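Local coordinates for oligopeptide ABC transporter, periplasmic oligopeptide-binding protein, putative (Thermotoga maritima MSB8, PDB 5IPW) that probably binds oligopeptides in the periplasm and delivers them to an ABC transporter for uptake across the membrane, at residues A[79-87]-A[95-103]. Numbering follows the deposited sequence.
Sequences LIEVKLAFW and VPGLAKSWE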
loop_
_atom_site.group_PDB
_atom_site.type_symbol
_atom_site.label_atom_id
_atom_site.label_comp_id
_atom_site.label_asym_id
_atom_site.label_seq_id
_atom_site.Cartn_x
_atom_site.Cartn_y
_atom_site.Cartn_z
ATOM N N LEU A 79 -6.964 -9.517 -6.346
ATOM C CA LEU A 79 -8.382 -9.888 -6.279
ATOM C C LEU A 79 -8.612 -11.036 -5.316
ATOM O O LEU A 79 -9.676 -11.147 -4.716
ATOM C CB LEU A 79 -8.903 -10.333 -7.647
ATOM C CG LEU A 79 -8.947 -9.282 -8.748
ATOM C CD1 LEU A 79 -9.646 -9.865 -9.967
ATOM C CD2 LEU A 79 -9.655 -8.025 -8.273
ATOM N N ILE A 80 -7.591 -11.869 -5.182
ATOM C CA ILE A 80 -7.735 -13.246 -4.762
ATOM C C ILE A 80 -7.175 -13.485 -3.353
ATOM O O ILE A 80 -7.430 -14.515 -2.738
ATOM C CB ILE A 80 -7.048 -14.131 -5.844
ATOM C CG1 ILE A 80 -8.048 -15.101 -6.423
ATOM C CG2 ILE A 80 -5.751 -14.808 -5.380
ATOM C CD1 ILE A 80 -9.023 -14.391 -7.327
ATOM N N GLU A 81 -6.445 -12.504 -2.839
ATOM C CA GLU A 81 -5.670 -12.662 -1.619
ATOM C C GLU A 81 -6.526 -12.774 -0.373
ATOM O O GLU A 81 -7.579 -12.150 -0.259
ATOM C CB GLU A 81 -4.685 -11.498 -1.456
ATOM C CG GLU A 81 -3.333 -11.756 -2.098
ATOM C CD GLU A 81 -2.526 -10.489 -2.274
ATOM O OE1 GLU A 81 -2.532 -9.628 -1.363
ATOM O OE2 GLU A 81 -1.889 -10.355 -3.338
ATOM N N VAL A 82 -6.044 -13.577 0.565
ATOM C CA VAL A 82 -6.681 -13.715 1.870
ATOM C C VAL A 82 -5.627 -13.598 2.963
ATOM O O VAL A 82 -4.472 -13.983 2.780
ATOM C CB VAL A 82 -7.465 -15.044 2.007
ATOM C CG1 VAL A 82 -8.634 -15.074 1.035
ATOM C CG2 VAL A 82 -6.561 -16.253 1.802
ATOM N N LYS A 83 -6.048 -13.063 4.100
ATOM C CA LYS A 83 -5.147 -12.739 5.200
ATOM C C LYS A 83 -5.672 -13.370 6.480
ATOM O O LYS A 83 -6.860 -13.674 6.577
ATOM C CB LYS A 83 -5.064 -11.212 5.366
ATOM C CG LYS A 83 -4.883 -10.451 4.059
ATOM C CD LYS A 83 -3.534 -10.743 3.419
ATOM C CE LYS A 83 -3.394 -10.063 2.069
ATOM N NZ LYS A 83 -2.163 -10.518 1.361
ATOM N N LEU A 84 -4.791 -13.563 7.461
ATOM C CA LEU A 84 -5.226 -13.963 8.795
ATOM C C LEU A 84 -6.094 -12.856 9.338
ATOM O O LEU A 84 -7.125 -13.094 9.957
ATOM C CB LEU A 84 -4.035 -14.185 9.718
ATOM C CG LEU A 84 -3.202 -15.432 9.429
ATOM C CD1 LEU A 84 -1.994 -15.490 10.347
ATOM C CD2 LEU A 84 -4.036 -16.690 9.592
ATOM N N ALA A 85 -5.662 -11.633 9.092
ATOM C CA ALA A 85 -6.452 -10.475 9.429
ATOM C C ALA A 85 -6.248 -9.436 8.346
ATOM O O ALA A 85 -5.116 -9.157 7.948
ATOM C CB ALA A 85 -6.033 -9.931 10.782
ATOM N N PHE A 86 -7.349 -8.879 7.862
ATOM C CA PHE A 86 -7.301 -7.910 6.779
ATOM C C PHE A 86 -7.083 -6.522 7.330
ATOM O O PHE A 86 -7.351 -6.253 8.509
ATOM C CB PHE A 86 -8.605 -7.914 5.983
ATOM C CG PHE A 86 -8.829 -9.168 5.197
ATOM C CD1 PHE A 86 -8.284 -9.316 3.932
ATOM C CD2 PHE A 86 -9.595 -10.196 5.710
ATOM C CE1 PHE A 86 -8.492 -10.467 3.199
ATOM C CE2 PHE A 86 -9.808 -11.352 4.978
ATOM C CZ PHE A 86 -9.253 -11.486 3.720
ATOM N N TRP A 87 -6.606 -5.640 6.460
ATOM C CA TRP A 87 -6.728 -4.213 6.702
ATOM C C TRP A 87 -8.214 -3.916 6.809
ATOM O O TRP A 87 -9.035 -4.592 6.193
ATOM C CB TRP A 87 -6.171 -3.391 5.526
ATOM C CG TRP A 87 -4.685 -3.363 5.360
ATOM C CD1 TRP A 87 -3.989 -3.695 4.239
ATOM C CD2 TRP A 87 -3.714 -2.942 6.326
ATOM N NE1 TRP A 87 -2.642 -3.518 4.442
ATOM C CE2 TRP A 87 -2.443 -3.061 5.719
ATOM C CE3 TRP A 87 -3.791 -2.480 7.645
ATOM C CZ2 TRP A 87 -1.260 -2.737 6.386
ATOM C CZ3 TRP A 87 -2.613 -2.159 8.310
ATOM C CH2 TRP A 87 -1.365 -2.291 7.680
ATOM N N VAL A 95 -8.496 -6.413 11.139
ATOM C CA VAL A 95 -9.882 -6.801 11.078
ATOM C C VAL A 95 -9.893 -8.312 10.829
ATOM O O VAL A 95 -9.047 -8.816 10.093
ATOM C CB VAL A 95 -10.550 -5.993 9.950
ATOM C CG1 VAL A 95 -11.616 -6.781 9.246
ATOM C CG2 VAL A 95 -11.124 -4.698 10.499
ATOM N N PRO A 96 -10.830 -9.048 11.447
ATOM C CA PRO A 96 -10.761 -10.510 11.337
ATOM C C PRO A 96 -10.748 -11.047 9.906
ATOM O O PRO A 96 -11.422 -10.510 9.030
ATOM C CB PRO A 96 -12.017 -10.983 12.068
ATOM C CG PRO A 96 -12.349 -9.876 12.997
ATOM C CD PRO A 96 -11.945 -8.615 12.301
ATOM N N GLY A 97 -9.966 -12.098 9.693
ATOM C CA GLY A 97 -9.859 -12.765 8.398
ATOM C C GLY A 97 -9.958 -14.254 8.623
ATOM O O GLY A 97 -10.937 -14.713 9.173
ATOM N N LEU A 98 -8.945 -15.009 8.210
ATOM C CA LEU A 98 -8.904 -16.437 8.525
ATOM C C LEU A 98 -8.705 -16.690 10.010
ATOM O O LEU A 98 -9.047 -17.758 10.499
ATOM C CB LEU A 98 -7.827 -17.171 7.736
ATOM C CG LEU A 98 -8.384 -17.813 6.468
ATOM C CD1 LEU A 98 -7.260 -18.371 5.624
ATOM C CD2 LEU A 98 -9.401 -18.908 6.757
ATOM N N ALA A 99 -8.140 -15.716 10.715
ATOM C CA ALA A 99 -8.122 -15.734 12.165
ATOM C C ALA A 99 -9.355 -15.012 12.688
ATOM O O ALA A 99 -9.647 -13.895 12.272
ATOM C CB ALA A 99 -6.864 -15.060 12.684
ATOM N N LYS A 100 -10.084 -15.655 13.597
ATOM C CA LYS A 100 -11.213 -15.008 14.267
ATOM C C LYS A 100 -10.750 -14.018 15.343
ATOM O O LYS A 100 -11.420 -13.016 15.609
ATOM C CB LYS A 100 -12.176 -16.043 14.840
ATOM C CG LYS A 100 -11.627 -16.901 15.964
ATOM C CD LYS A 100 -12.523 -18.111 16.191
ATOM C CE LYS A 100 -12.221 -18.800 17.510
ATOM N NZ LYS A 100 -13.468 -19.274 18.175
ATOM N N SER A 101 -9.604 -14.288 15.953
ATOM C CA SER A 101 -9.044 -13.387 16.963
ATOM C C SER A 101 -7.577 -13.674 17.154
ATOM O O SER A 101 -7.093 -14.767 16.848
ATOM C CB SER A 101 -9.766 -13.528 18.307
ATOM O OG SER A 101 -9.719 -14.865 18.778
ATOM N N TRP A 102 -6.870 -12.666 17.644
ATOM C CA TRP A 102 -5.444 -12.778 17.864
ATOM C C TRP A 102 -5.074 -12.107 19.169
ATOM O O TRP A 102 -5.909 -11.497 19.835
ATOM C CB TRP A 102 -4.655 -12.200 16.683
ATOM C CG TRP A 102 -5.102 -10.839 16.251
ATOM C CD1 TRP A 102 -4.509 -9.650 16.546
ATOM C CD2 TRP A 102 -6.231 -10.533 15.430
ATOM N NE1 TRP A 102 -5.202 -8.620 15.967
ATOM C CE2 TRP A 102 -6.266 -9.134 15.275
ATOM C CE3 TRP A 102 -7.220 -11.307 14.813
ATOM C CZ2 TRP A 102 -7.251 -8.490 14.530
ATOM C CZ3 TRP A 102 -8.202 -10.669 14.079
ATOM C CH2 TRP A 102 -8.211 -9.275 13.941
ATOM N N GLU A 103 -3.806 -12.235 19.525
ATOM C CA GLU A 103 -3.358 -11.952 20.866
ATOM C C GLU A 103 -1.905 -11.531 20.782
ATOM O O GLU A 103 -1.094 -12.234 20.183
ATOM C CB GLU A 103 -3.503 -13.226 21.687
ATOM C CG GLU A 103 -4.049 -13.022 23.079
ATOM C CD GLU A 103 -4.308 -14.338 23.784
ATOM O OE1 GLU A 103 -4.605 -15.344 23.100
ATOM O OE2 GLU A 103 -4.211 -14.365 25.029
#
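F86 N donates to V95 O at 2.8 Å, and V95 N returns a bond to F86 O, so the two residues form a hydrogen-bonded antiparallel pair in the β hairpin of strands 85-87 and 94-105. The hairpin lies at one margin of a five-stranded antiparallel sheet in this solute-binding protein of family 5. Past the non-hydrogen-bonded pair A85 and P96 the regular ladder ends, yet the backbones stay close and bonded: L98 N reaches K83 O at 3.0 Å in an almost straight bond (175°), and A99 N approaches a lone pair of L84 O at 2.9 Å. Two successive carbonyls thus hold two successive amides. G97, without a side chain, passes beside the K83 carbonyl and the F86 ring. With its CG beside the backbone N (chi1 -68°), F86 sets CE2 3.7 Å from G97 CA, while P96 O lies at the ring's edge and K83 CB over one face. L84 CB meets A99 CB, and CD2 of the same leucine touches L98 CB; L84 and A99 also pack on F113 of the neighbouring strand 110-115. On the 79-87 side, K83 NZ forms a salt bridge with E81 OE1, which R619 also engages. Past the corner at K100, W102, farther along strand 94-105, meets the first strand, and A85 CB sits over one face of its indole, 4.1 Å from the centroid of the six-membered ring, in a CH-pi contact whose closest ring atom is CH2.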